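PDB 4F7A: SusD/RagB family nutrient-binding outer membrane lipoprotein from Bacteroides vulgatus, which probably binds mucin O-glycans at the outer membrane, as a SusD-like lipoprotein built on a TPR-like helical scaffold. Local coordinates for residues Lys121-Ala124 and Met125-Thr129; Glu153-Lys156 and Ala157-Asp161; Ala286-Ala289 and Glu290-Glu293; Lys352-Ala356 and Lys357-Glu361; Asp411-Asn415 and Gln416-Leu420. All coordinates share one frame; numbering follows the deposited sequence. Where two conformers were deposited one is given.

Contacts 1 and 2 lie on successive helices, 111-132 and 151-174, and touch where H126 packs on F158, and T129 on F158 and Y155; contact 1 is wholly buried, contact 2 buried on one flank. Contacts 4 and 5 start another pair of successive helices, 356-371 and 416-431, with centres about 14 Å apart, K357 lying against D411; contact 4 is partly buried, contact 5 at the surface. Mid-helix, the chemistry is i to i+4 bonding with ring packing; at the two helix starts, side chains serve backbone N-H groups of the first turn. Contact 3, also on the surface, is a beta turn about 49 Å from contact 2, centre to centre, with a single hydrogen bond.

Contact 1. Residues Lys121-Ala124 and Met125-Thr129; sequences KVEA and MHRIT
V122 O takes two hydrogen bonds from H126, one from the backbone N and one from ring atom ND1, both 3.0 Å long. The two donors come from opposite faces of the carbonyl plane, and the ring bond lies close to the imidazole plane. With chi1 at 85°, CG of H126 stands between its own backbone N and carbonyl carbon, which folds the ring back along the helix to reach that oxygen. R127 CG lies over one face of the ring, 3.8 Å above its plane. E123 comes near the ring at CE1, 3.4 Å from OE1, its carboxylate plane turned 60° from the imidazole. Next to it A124 O accepts from a water at 2.8 Å, and that water accepts from R127 NE at 3.0 Å, in the guanidinium plane. Further out, R127 is fixed by a salt bridge to E434 and by bonds to I32 O and Q50, while the H126 ring packs on L207 of helix 193-210. The H126 ND1 bond thus adds a side-chain donor to the ordinary i to i+4 pattern of a buried alpha helix, here helix 111-132 of the TPR-like helical fold.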
loop_
_atom_site.group_PDB
_atom_site.type_symbol
_atom_site.label_atom_id
_atom_site.label_comp_id
_atom_site.label_asym_id
_atom_site.label_seq_id
_atom_site.Cartn_x
_atom_site.Cartn_y
_atom_site.Cartn_z
ATOM N N LYS A 121 -14.294 -4.619 0.932
ATOM C CA LYS A 121 -14.603 -3.719 -0.178
ATOM C C LYS A 121 -13.844 -2.397 -0.027
ATOM O O LYS A 121 -13.284 -1.857 -1.000
ATOM C CB LYS A 121 -16.119 -3.515 -0.240
ATOM C CG LYS A 121 -16.596 -2.730 -1.430
ATOM C CD LYS A 121 -18.104 -2.857 -1.638
ATOM C CE LYS A 121 -18.913 -2.159 -0.559
ATOM N NZ LYS A 121 -20.423 -2.335 -0.708
ATOM N N VAL A 122 -13.776 -1.902 1.200
ATOM C CA VAL A 122 -13.021 -0.683 1.495
ATOM C C VAL A 122 -11.523 -0.943 1.372
ATOM O O VAL A 122 -10.787 -0.122 0.809
ATOM C CB VAL A 122 -13.325 -0.130 2.903
ATOM C CG1 VAL A 122 -12.387 1.038 3.234
ATOM C CG2 VAL A 122 -14.763 0.276 3.010
ATOM N N GLU A 123 -11.071 -2.088 1.886
ATOM C CA GLU A 123 -9.659 -2.488 1.721
ATOM C C GLU A 123 -9.239 -2.501 0.237
ATOM O O GLU A 123 -8.185 -2.004 -0.113
ATOM C CB GLU A 123 -9.394 -3.862 2.366
ATOM C CG GLU A 123 -8.028 -4.486 1.990
ATOM C CD GLU A 123 -6.832 -3.668 2.406
ATOM O OE1 GLU A 123 -6.972 -2.764 3.275
ATOM O OE2 GLU A 123 -5.731 -3.942 1.854
ATOM N N ALA A 124 -10.068 -3.082 -0.628
ATOM C CA ALA A 124 -9.773 -3.136 -2.061
ATOM C C ALA A 124 -9.804 -1.763 -2.698
ATOM O O ALA A 124 -8.908 -1.396 -3.446
ATOM C CB ALA A 124 -10.769 -4.060 -2.797
HETATM N N MSE A 125 -10.857 -0.996 -2.429
HETATM C CA MSE A 125 -11.113 0.170 -3.250
HETATM C C MSE A 125 -10.379 1.435 -2.793
HETATM O O MSE A 125 -10.183 2.336 -3.587
HETATM C CB MSE A 125 -12.616 0.425 -3.360
HETATM C CG MSE A 125 -13.378 -0.751 -3.981
HETATM SE SE MSE A 125 -12.615 -1.412 -5.617
HETATM C CE MSE A 125 -13.149 0.051 -6.760
ATOM N N HIS A 126 -9.959 1.515 -1.537
ATOM C CA HIS A 126 -9.162 2.683 -1.134
ATOM C C HIS A 126 -7.835 2.625 -1.883
ATOM O O HIS A 126 -7.296 3.662 -2.240
ATOM C CB HIS A 126 -8.997 2.800 0.400
ATOM C CG HIS A 126 -7.857 2.005 0.962
ATOM N ND1 HIS A 126 -7.931 0.649 1.156
ATOM C CD2 HIS A 126 -6.607 2.371 1.326
ATOM C CE1 HIS A 126 -6.781 0.211 1.644
ATOM N NE2 HIS A 126 -5.956 1.237 1.748
ATOM N N ARG A 127 -7.337 1.411 -2.169
ATOM C CA ARG A 127 -6.123 1.253 -2.982
ATOM C C ARG A 127 -6.277 1.804 -4.424
ATOM O O ARG A 127 -5.313 2.309 -5.000
ATOM C CB ARG A 127 -5.718 -0.219 -3.033
ATOM C CG ARG A 127 -5.157 -0.746 -1.718
ATOM C CD ARG A 127 -5.244 -2.273 -1.609
ATOM N NE ARG A 127 -4.648 -3.034 -2.712
ATOM C CZ ARG A 127 -3.352 -3.369 -2.818
ATOM N NH1 ARG A 127 -2.448 -2.977 -1.935
ATOM N NH2 ARG A 127 -2.950 -4.117 -3.839
ATOM N N ILE A 128 -7.492 1.726 -4.964
ATOM C CA ILE A 128 -7.788 2.232 -6.313
ATOM C C ILE A 128 -7.937 3.760 -6.332
ATOM O O ILE A 128 -7.343 4.416 -7.181
ATOM C CB ILE A 128 -9.054 1.532 -6.908
ATOM C CG1 ILE A 128 -8.870 -0.003 -6.893
ATOM C CG2 ILE A 128 -9.371 2.057 -8.311
ATOM C CD1 ILE A 128 -7.609 -0.510 -7.641
ATOM N N THR A 129 -8.711 4.338 -5.411
ATOM C CA THR A 129 -8.790 5.791 -5.367
ATOM C C THR A 129 -7.428 6.370 -5.061
ATOM O O THR A 129 -7.091 7.417 -5.591
ATOM C CB THR A 129 -9.862 6.384 -4.392
ATOM O OG1 THR A 129 -9.814 7.824 -4.480
ATOM C CG2 THR A 129 -9.606 5.966 -2.959
HETATM O O HOH W 1 -7.078 -3.283 -4.398
#

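Contact 2. Residues Glu153-Lys156 and Ala157-Asp161; sequences EAYK and AFFDD
A154 O receives the shortest bond across this turn, 2.8 Å from F158 N. The oxygen also lies over one face of the F158 ring, 3.2 Å from its plane and offset toward the rim, so it is covered by an aromatic face as well as held by an N-H. CG of F158 lies anti to its carbonyl carbon (chi1 -61°), which lays the ring back along the preceding turn. There its CZ meets A154 CB at 4.2 Å. The other ring contact is T-shaped: the edge of F158 points at the face of Y155, centroids 5.4 Å apart and planes at 60°, with F158 CD2 over the centre of the tyrosine ring. F159 reaches Y155 from another direction, its CE2 at the tyrosine's edge, 4.4 Å from CD2. Straight backbone bonds, F159 N to Y155 O and D160 N to K156 O, both 3.0 Å, carry the helix onward. An alanine at F158 would keep the backbone bond but is likely to open a gap beside A154 and leave the Y155 face without its edge-on partner. The hydroxyl of Y155 is held by D130, and its ring also meets W504. Helix 151-174 thus turns F158 to V122, H126 and T129 of helix 111-132, Y155, F158 and F159 to L207 of helix 193-210, and F159 also to helix 216-228, while E153, K156 and D160 are exposed.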
loop_
_atom_site.group_PDB
_atom_site.type_symbol
_atom_site.label_atom_id
_atom_site.label_comp_id
_atom_site.label_asym_id
_atom_site.label_seq_id
_atom_site.Cartn_x
_atom_site.Cartn_y
_atom_site.Cartn_z
ATOM N N GLU A 153 -15.617 12.116 -1.815
ATOM C CA GLU A 153 -16.854 11.359 -1.697
ATOM C C GLU A 153 -16.575 9.875 -1.484
ATOM O O GLU A 153 -17.312 9.210 -0.733
ATOM C CB GLU A 153 -17.723 11.552 -2.934
ATOM C CG GLU A 153 -18.384 12.931 -2.951
ATOM C CD GLU A 153 -18.858 13.381 -4.356
ATOM O OE1 GLU A 153 -18.617 12.720 -5.393
ATOM O OE2 GLU A 153 -19.472 14.448 -4.415
ATOM N N ALA A 154 -15.566 9.347 -2.175
ATOM C CA ALA A 154 -15.179 7.927 -1.986
ATOM C C ALA A 154 -14.717 7.699 -0.553
ATOM O O ALA A 154 -15.127 6.724 0.085
ATOM C CB ALA A 154 -14.092 7.507 -2.990
ATOM N N TYR A 155 -13.839 8.577 -0.047
ATOM C CA TYR A 155 -13.389 8.479 1.366
ATOM C C TYR A 155 -14.551 8.531 2.362
ATOM O O TYR A 155 -14.645 7.721 3.291
ATOM C CB TYR A 155 -12.303 9.532 1.680
ATOM C CG TYR A 155 -10.922 8.915 1.490
ATOM C CD1 TYR A 155 -10.390 8.710 0.222
ATOM C CD2 TYR A 155 -10.172 8.500 2.577
ATOM C CE1 TYR A 155 -9.134 8.103 0.038
ATOM C CE2 TYR A 155 -8.907 7.915 2.398
ATOM C CZ TYR A 155 -8.408 7.697 1.135
ATOM O OH TYR A 155 -7.176 7.085 0.989
ATOM N N LYS A 156 -15.472 9.462 2.151
ATOM C CA LYS A 156 -16.624 9.543 3.024
ATOM C C LYS A 156 -17.429 8.239 2.930
ATOM O O LYS A 156 -17.895 7.731 3.938
ATOM C CB LYS A 156 -17.463 10.783 2.704
ATOM C CG LYS A 156 -16.752 12.058 3.203
ATOM C CD LYS A 156 -17.542 13.349 2.992
ATOM C CE LYS A 156 -16.748 14.543 3.554
ATOM N NZ LYS A 156 -17.438 15.847 3.333
ATOM N N ALA A 157 -17.593 7.695 1.727
ATOM C CA ALA A 157 -18.315 6.418 1.602
ATOM C C ALA A 157 -17.547 5.287 2.323
ATOM O O ALA A 157 -18.165 4.418 2.961
ATOM C CB ALA A 157 -18.575 6.075 0.126
ATOM N N PHE A 158 -16.215 5.303 2.260
ATOM C CA PHE A 158 -15.426 4.291 2.978
ATOM C C PHE A 158 -15.695 4.357 4.476
ATOM O O PHE A 158 -15.911 3.325 5.121
ATOM C CB PHE A 158 -13.925 4.453 2.786
ATOM C CG PHE A 158 -13.450 4.339 1.388
ATOM C CD1 PHE A 158 -14.113 3.588 0.440
ATOM C CD2 PHE A 158 -12.253 4.945 1.031
ATOM C CE1 PHE A 158 -13.624 3.500 -0.844
ATOM C CE2 PHE A 158 -11.775 4.844 -0.228
ATOM C CZ PHE A 158 -12.468 4.114 -1.175
ATOM N N PHE A 159 -15.671 5.563 5.046
ATOM C CA PHE A 159 -15.906 5.701 6.481
ATOM C C PHE A 159 -17.306 5.259 6.848
ATOM O O PHE A 159 -17.493 4.629 7.895
ATOM C CB PHE A 159 -15.662 7.129 6.969
ATOM C CG PHE A 159 -14.206 7.565 6.932
ATOM C CD1 PHE A 159 -13.226 6.876 7.640
ATOM C CD2 PHE A 159 -13.834 8.703 6.217
ATOM C CE1 PHE A 159 -11.888 7.288 7.595
ATOM C CE2 PHE A 159 -12.531 9.140 6.183
ATOM C CZ PHE A 159 -11.532 8.421 6.863
ATOM N N ASP A 160 -18.293 5.586 6.001
ATOM C CA ASP A 160 -19.686 5.116 6.172
ATOM C C ASP A 160 -19.772 3.576 6.133
ATOM O O ASP A 160 -20.457 2.949 6.939
ATOM C CB ASP A 160 -20.590 5.685 5.070
ATOM C CG ASP A 160 -20.920 7.171 5.260
ATOM O OD1 ASP A 160 -20.792 7.700 6.382
ATOM O OD2 ASP A 160 -21.325 7.803 4.265
ATOM N N ASP A 161 -19.089 2.966 5.165
ATOM C CA ASP A 161 -19.095 1.499 5.062
ATOM C C ASP A 161 -18.418 0.835 6.256
ATOM O O ASP A 161 -18.867 -0.199 6.744
ATOM C CB ASP A 161 -18.440 1.020 3.764
ATOM C CG ASP A 161 -19.359 1.131 2.554
ATOM O OD1 ASP A 161 -20.592 1.214 2.736
ATOM O OD2 ASP A 161 -18.835 1.122 1.423
#

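Contact 3. Residues Ala286-Ala289 and Glu290-Glu293; sequences ATLA and EHTE
A type II beta turn from L288 to H291 reverses the chain in the surface loop between helix 279-282 and strand 329-332. Its closing bond runs from H291 N to L288 O, 2.9 Å long but bent, with an angle of 140° at the hydrogen. A289 and E290 occupy the two corners, E290 with a positive phi of 77°, the backbone shape that the third position of such a turn requires. Outside the corners, the side chains of L288 and H291 lie side by side and point the same way. Their methyl and ring carbons meet, L288 CD2 being 3.8 Å from H291 CD2. The leucine reaches there because its CG is anti to the backbone N (chi1 -177°). The same ring carbon, H291 CD2, lies 3.3 Å from A289 O. Beyond the turn the two arms stay close: T292 CA directs its hydrogen at A286 O in a CA-H...O contact of 3.2 Å, and T292 CG2 rests 3.5 Å from L288 O, the oxygen that already serves H291. A286 CB lies 3.7 Å from H291 O. The H291 ring is fixed from outside the turn, since ND1 is hydrogen-bonded to E294 and the ring meets Y392, a residue that L288 touches too. A backbone bond between A286 and E294 continues the pairing of the arms. One conventional hydrogen bond thus closes a turn whose third position takes a positive phi, while the leucine methyl covers a carbon of the imidazole and the E294 carboxylate probably favours a proton on ND1.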
loop_
_atom_site.group_PDB
_atom_site.type_symbol
_atom_site.label_atom_id
_atom_site.label_comp_id
_atom_site.label_asym_id
_atom_site.label_seq_id
_atom_site.Cartn_x
_atom_site.Cartn_y
_atom_site.Cartn_z
ATOM N N ALA A 286 24.360 -7.885 -3.296
ATOM C CA ALA A 286 24.604 -7.849 -4.723
ATOM C C ALA A 286 25.523 -8.989 -5.180
ATOM O O ALA A 286 26.354 -9.475 -4.390
ATOM C CB ALA A 286 25.238 -6.488 -5.095
ATOM N N THR A 287 25.371 -9.407 -6.434
ATOM C CA THR A 287 26.300 -10.373 -7.045
ATOM C C THR A 287 27.359 -9.696 -7.945
ATOM O O THR A 287 28.215 -10.379 -8.548
ATOM C CB THR A 287 25.542 -11.442 -7.853
ATOM O OG1 THR A 287 24.651 -10.800 -8.763
ATOM C CG2 THR A 287 24.746 -12.409 -6.907
ATOM N N LEU A 288 27.330 -8.370 -8.024
ATOM C CA LEU A 288 28.305 -7.612 -8.835
ATOM C C LEU A 288 29.702 -7.830 -8.292
ATOM O O LEU A 288 29.939 -7.666 -7.103
ATOM C CB LEU A 288 27.977 -6.097 -8.829
ATOM C CG LEU A 288 28.833 -5.131 -9.684
ATOM C CD1 LEU A 288 28.709 -5.419 -11.192
ATOM C CD2 LEU A 288 28.445 -3.695 -9.391
ATOM N N ALA A 289 30.638 -8.181 -9.180
ATOM C CA ALA A 289 32.014 -8.433 -8.794
ATOM C C ALA A 289 32.594 -7.236 -8.047
ATOM O O ALA A 289 32.363 -6.100 -8.441
ATOM C CB ALA A 289 32.886 -8.773 -10.038
ATOM N N GLU A 290 33.321 -7.550 -6.978
ATOM C CA GLU A 290 33.943 -6.557 -6.088
ATOM C C GLU A 290 32.939 -5.897 -5.130
ATOM O O GLU A 290 33.307 -5.020 -4.356
ATOM C CB GLU A 290 34.713 -5.470 -6.870
ATOM C CG GLU A 290 35.704 -5.986 -7.929
ATOM C CD GLU A 290 36.633 -4.890 -8.454
ATOM O OE1 GLU A 290 37.370 -4.278 -7.651
ATOM O OE2 GLU A 290 36.625 -4.638 -9.675
ATOM N N HIS A 291 31.677 -6.329 -5.170
ATOM C CA HIS A 291 30.628 -5.731 -4.338
ATOM C C HIS A 291 29.711 -6.789 -3.722
ATOM O O HIS A 291 28.539 -6.524 -3.395
ATOM C CB HIS A 291 29.818 -4.754 -5.178
ATOM C CG HIS A 291 30.615 -3.597 -5.684
ATOM N ND1 HIS A 291 30.877 -2.482 -4.918
ATOM C CD2 HIS A 291 31.233 -3.395 -6.870
ATOM C CE1 HIS A 291 31.629 -1.643 -5.611
ATOM N NE2 HIS A 291 31.849 -2.168 -6.803
ATOM N N THR A 292 30.237 -7.992 -3.555
ATOM C CA THR A 292 29.392 -9.147 -3.292
ATOM C C THR A 292 28.967 -9.239 -1.838
ATOM O O THR A 292 28.204 -10.114 -1.483
ATOM C CB THR A 292 30.071 -10.485 -3.705
ATOM O OG1 THR A 292 31.295 -10.625 -2.989
ATOM C CG2 THR A 292 30.361 -10.534 -5.208
ATOM N N GLU A 293 29.464 -8.348 -0.992
ATOM C CA GLU A 293 28.963 -8.251 0.368
ATOM C C GLU A 293 28.152 -6.960 0.596
ATOM O O GLU A 293 27.755 -6.664 1.717
ATOM C CB GLU A 293 30.131 -8.307 1.356
ATOM C CG GLU A 293 31.005 -9.550 1.228
ATOM C CD GLU A 293 32.132 -9.536 2.242
ATOM O OE1 GLU A 293 31.822 -9.508 3.452
ATOM O OE2 GLU A 293 33.316 -9.535 1.834
#

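Contact 4. Residues Lys352-Ala356 and Lys357-Glu361; sequences KNESA and KQCYE
A capping box formed by S355 and Q358 starts helix 356-371. S355 is the N-cap: its OG accepts from Q358 N at 3.1 Å, nearly straight at 167°. Q358 returns the bond through its side chain, OE1 accepting from S355 N at 3.0 Å and 166°, the donor slightly tilted from the amide carbonyl plane. For the serine, a chi1 of 72° turns OG toward the N-H groups of the first helical turn. The glutamine chain runs extended past CG, and its CG rests 3.3 Å from S355 OG, so the two side chains pack together while each accepts from the other residue's backbone N-H. Behind the box, S355 O takes C359 N at 3.1 Å, the first i to i+4 bond, and A356 O takes Y360 N. C359 SG lies 3.4 Å from E354 OE2; that oxygen is bonded by N350, and OE1 forms a salt bridge with R341. Within the helix K357 NZ and E361 OE2 form a salt bridge of 2.9 Å, its hydrogen bond weak. The reciprocal bonds thus supply an acceptor to one N-H of the first turn and to the N-H of the cap residue itself, tying the incoming loop to the helix with neutral groups.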
loop_
_atom_site.group_PDB
_atom_site.type_symbol
_atom_site.label_atom_id
_atom_site.label_comp_id
_atom_site.label_asym_id
_atom_site.label_seq_id
_atom_site.Cartn_x
_atom_site.Cartn_y
_atom_site.Cartn_z
ATOM N N LYS A 352 -6.101 8.461 22.839
ATOM C CA LYS A 352 -5.452 7.680 23.894
ATOM C C LYS A 352 -4.369 8.499 24.558
ATOM O O LYS A 352 -3.796 9.388 23.942
ATOM C CB LYS A 352 -4.817 6.427 23.308
ATOM C CG LYS A 352 -5.809 5.461 22.687
ATOM C CD LYS A 352 -5.104 4.223 22.162
ATOM C CE LYS A 352 -6.080 3.130 21.776
ATOM N NZ LYS A 352 -6.698 2.466 22.957
ATOM N N ASN A 353 -4.041 8.133 25.783
ATOM C CA ASN A 353 -2.993 8.793 26.541
ATOM C C ASN A 353 -1.629 8.190 26.203
ATOM O O ASN A 353 -1.065 7.428 26.991
ATOM C CB ASN A 353 -3.268 8.657 28.051
ATOM C CG ASN A 353 -4.638 9.224 28.465
ATOM O OD1 ASN A 353 -5.127 10.189 27.873
ATOM N ND2 ASN A 353 -5.250 8.629 29.512
ATOM N N GLU A 354 -1.126 8.502 25.008
ATOM C CA GLU A 354 0.132 7.949 24.526
ATOM C C GLU A 354 0.838 8.968 23.627
ATOM O O GLU A 354 0.206 9.715 22.885
ATOM C CB GLU A 354 -0.110 6.624 23.790
ATOM C CG GLU A 354 -1.004 6.743 22.542
ATOM C CD GLU A 354 -1.489 5.394 22.002
ATOM O OE1 GLU A 354 -1.461 4.375 22.737
ATOM O OE2 GLU A 354 -1.918 5.368 20.830
ATOM N N SER A 355 2.156 9.004 23.721
ATOM C CA SER A 355 2.940 9.992 23.023
ATOM C C SER A 355 3.381 9.473 21.675
ATOM O O SER A 355 3.402 8.254 21.418
ATOM C CB SER A 355 4.166 10.392 23.837
ATOM O OG SER A 355 5.132 9.356 23.870
ATOM N N ALA A 356 3.736 10.419 20.812
ATOM C CA ALA A 356 4.322 10.085 19.537
ATOM C C ALA A 356 5.554 9.192 19.727
ATOM O O ALA A 356 5.705 8.220 18.984
ATOM C CB ALA A 356 4.665 11.333 18.718
ATOM N N LYS A 357 6.417 9.494 20.705
ATOM C CA LYS A 357 7.640 8.686 20.879
ATOM C C LYS A 357 7.308 7.248 21.245
ATOM O O LYS A 357 7.868 6.317 20.649
ATOM C CB LYS A 357 8.592 9.278 21.923
ATOM C CG LYS A 357 9.976 8.619 21.919
ATOM C CD LYS A 357 10.935 9.273 22.898
ATOM C CE LYS A 357 12.283 8.542 22.957
ATOM N NZ LYS A 357 12.177 7.249 23.664
ATOM N N GLN A 358 6.401 7.067 22.189
ATOM C CA GLN A 358 6.023 5.754 22.657
ATOM C C GLN A 358 5.487 4.923 21.511
ATOM O O GLN A 358 5.820 3.759 21.404
ATOM C CB GLN A 358 4.921 5.828 23.732
ATOM C CG GLN A 358 5.398 6.312 25.087
ATOM C CD GLN A 358 4.243 6.575 26.087
ATOM O OE1 GLN A 358 3.177 7.098 25.734
ATOM N NE2 GLN A 358 4.484 6.233 27.347
ATOM N N CYS A 359 4.613 5.516 20.703
ATOM C CA CYS A 359 4.033 4.807 19.561
ATOM C C CYS A 359 5.074 4.502 18.466
ATOM O O CYS A 359 5.072 3.418 17.887
ATOM C CB CYS A 359 2.873 5.580 18.987
ATOM S SG CYS A 359 1.447 5.694 20.154
ATOM N N TYR A 360 5.941 5.472 18.186
ATOM C CA TYR A 360 7.028 5.299 17.228
ATOM C C TYR A 360 7.909 4.145 17.626
ATOM O O TYR A 360 8.204 3.287 16.810
ATOM C CB TYR A 360 7.878 6.561 17.154
ATOM C CG TYR A 360 9.131 6.478 16.332
ATOM C CD1 TYR A 360 9.097 6.606 14.951
ATOM C CD2 TYR A 360 10.367 6.270 16.937
ATOM C CE1 TYR A 360 10.275 6.528 14.193
ATOM C CE2 TYR A 360 11.539 6.179 16.193
ATOM C CZ TYR A 360 11.493 6.323 14.826
ATOM O OH TYR A 360 12.666 6.294 14.114
ATOM N N GLU A 361 8.358 4.142 18.872
ATOM C CA GLU A 361 9.238 3.058 19.332
ATOM C C GLU A 361 8.516 1.691 19.338
ATOM O O GLU A 361 9.113 0.671 18.989
ATOM C CB GLU A 361 9.846 3.408 20.677
ATOM C CG GLU A 361 10.724 4.639 20.544
ATOM C CD GLU A 361 11.697 4.829 21.674
ATOM O OE1 GLU A 361 11.419 4.361 22.782
ATOM O OE2 GLU A 361 12.743 5.466 21.441
#

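Contact 5. Residues Asp411-Asn415 and Gln416-Leu420; sequences DDAVN and QEEQL
N415 OD1 accepts from E418 N at 2.9 Å, the N-cap bond that starts helix 416-431, with the donor nearly along the C=O axis of the amide. A chi1 of 54° swings the asparagine amide back over the first turn, OD1 foremost. The backbone carbonyl of N415 has its own donor, Q419 N, 3.1 Å away and in the carbonyl plane. E418 answers in the other direction: its OE1 accepts from V414 N at 3.1 Å, almost straight at 174°, though the N-H comes from above the carboxylate plane. Its CG is anti to the backbone N (chi1 -170°) and the chain is extended, which carries the carboxylate back to the loop. The other oxygen, OE2, takes a water at 2.7 Å, which also donates to D412 O at 2.8 Å, and is further bonded by T406. Apolar packing is slight, with A413 CB 3.4 Å from Q419 CG. Replacing E418 by an alanine would remove the acceptor of V414 N, one of the two acceptors of the water and the partner of T406, and is likely to make the 412-414 loop more mobile. Nearby, E417 is held by Y447 and N509, and D412 by T407. Two acidic chains thus lie in the opening turn, where the positive end of the helix dipole would be expected to favour their charged forms.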
loop_
_atom_site.group_PDB
_atom_site.type_symbol
_atom_site.label_atom_id
_atom_site.label_comp_id
_atom_site.label_asym_id
_atom_site.label_seq_id
_atom_site.Cartn_x
_atom_site.Cartn_y
_atom_site.Cartn_z
ATOM N N ASP A 411 14.466 11.087 19.389
ATOM C CA ASP A 411 14.917 12.270 20.126
ATOM C C ASP A 411 15.807 13.216 19.315
ATOM O O ASP A 411 15.951 14.365 19.694
ATOM C CB ASP A 411 15.679 11.895 21.416
ATOM C CG ASP A 411 14.812 11.212 22.448
ATOM O OD1 ASP A 411 13.568 11.184 22.311
ATOM O OD2 ASP A 411 15.401 10.690 23.411
ATOM N N ASP A 412 16.423 12.704 18.244
ATOM C CA ASP A 412 17.232 13.499 17.337
ATOM C C ASP A 412 16.380 14.186 16.290
ATOM O O ASP A 412 16.770 14.158 15.112
ATOM C CB ASP A 412 18.132 12.618 16.475
ATOM C CG ASP A 412 19.147 11.857 17.238
ATOM O OD1 ASP A 412 19.319 12.082 18.445
ATOM O OD2 ASP A 412 19.790 11.014 16.577
ATOM N N ALA A 413 15.172 14.626 16.637
ATOM C CA ALA A 413 14.393 15.495 15.724
ATOM C C ALA A 413 14.545 16.945 16.166
ATOM O O ALA A 413 14.429 17.222 17.367
ATOM C CB ALA A 413 12.966 15.094 15.746
ATOM N N VAL A 414 14.834 17.838 15.214
ATOM C CA VAL A 414 14.924 19.277 15.485
ATOM C C VAL A 414 13.550 19.969 15.488
ATOM O O VAL A 414 13.412 21.064 16.014
ATOM C CB VAL A 414 15.880 20.002 14.503
ATOM C CG1 VAL A 414 17.280 19.373 14.560
ATOM C CG2 VAL A 414 15.369 19.995 13.087
ATOM N N ASN A 415 12.538 19.340 14.910
ATOM C CA ASN A 415 11.202 19.916 14.901
ATOM C C ASN A 415 10.192 18.829 14.625
ATOM O O ASN A 415 10.574 17.707 14.361
ATOM C CB ASN A 415 11.099 21.062 13.881
ATOM C CG ASN A 415 11.532 20.649 12.477
ATOM O OD1 ASN A 415 11.244 19.547 12.015
ATOM N ND2 ASN A 415 12.209 21.558 11.780
ATOM N N GLN A 416 8.911 19.126 14.661
ATOM C CA GLN A 416 7.941 18.058 14.579
ATOM C C GLN A 416 7.705 17.585 13.145
ATOM O O GLN A 416 7.238 16.457 12.918
ATOM C CB GLN A 416 6.666 18.469 15.288
ATOM C CG GLN A 416 6.927 18.869 16.743
ATOM C CD GLN A 416 5.696 18.826 17.581
ATOM O OE1 GLN A 416 4.733 19.536 17.305
ATOM N NE2 GLN A 416 5.715 18.009 18.612
ATOM N N GLU A 417 8.045 18.412 12.162
ATOM C CA GLU A 417 8.115 17.916 10.809
ATOM C C GLU A 417 9.166 16.764 10.672
ATOM O O GLU A 417 8.915 15.780 9.989
ATOM C CB GLU A 417 8.409 19.091 9.890
ATOM C CG GLU A 417 8.316 18.849 8.452
ATOM C CD GLU A 417 6.911 18.550 7.949
ATOM O OE1 GLU A 417 5.970 19.313 8.192
ATOM O OE2 GLU A 417 6.775 17.560 7.247
ATOM N N GLU A 418 10.320 16.902 11.308
ATOM C CA GLU A 418 11.331 15.822 11.281
ATOM C C GLU A 418 10.805 14.616 12.060
ATOM O O GLU A 418 11.062 13.484 11.696
ATOM C CB GLU A 418 12.677 16.253 11.867
ATOM C CG GLU A 418 13.724 15.197 11.581
ATOM C CD GLU A 418 15.122 15.528 12.008
ATOM O OE1 GLU A 418 15.417 16.663 12.450
ATOM O OE2 GLU A 418 15.963 14.612 11.868
ATOM N N GLN A 419 10.053 14.856 13.128
ATOM C CA GLN A 419 9.443 13.735 13.839
ATOM C C GLN A 419 8.479 12.976 12.945
ATOM O O GLN A 419 8.472 11.738 12.934
ATOM C CB GLN A 419 8.704 14.192 15.094
ATOM C CG GLN A 419 9.565 14.770 16.183
ATOM C CD GLN A 419 8.667 15.328 17.284
ATOM O OE1 GLN A 419 7.805 16.171 17.040
ATOM N NE2 GLN A 419 8.807 14.818 18.435
ATOM N N LEU A 420 7.652 13.700 12.203
ATOM C CA LEU A 420 6.768 13.062 11.253
ATOM C C LEU A 420 7.595 12.293 10.206
ATOM O O LEU A 420 7.265 11.179 9.860
ATOM C CB LEU A 420 5.857 14.061 10.566
ATOM C CG LEU A 420 4.876 13.489 9.555
ATOM C CD1 LEU A 420 3.949 12.440 10.185
ATOM C CD2 LEU A 420 4.030 14.649 8.882
HETATM O O HOH W 2 17.908 12.974 12.865
#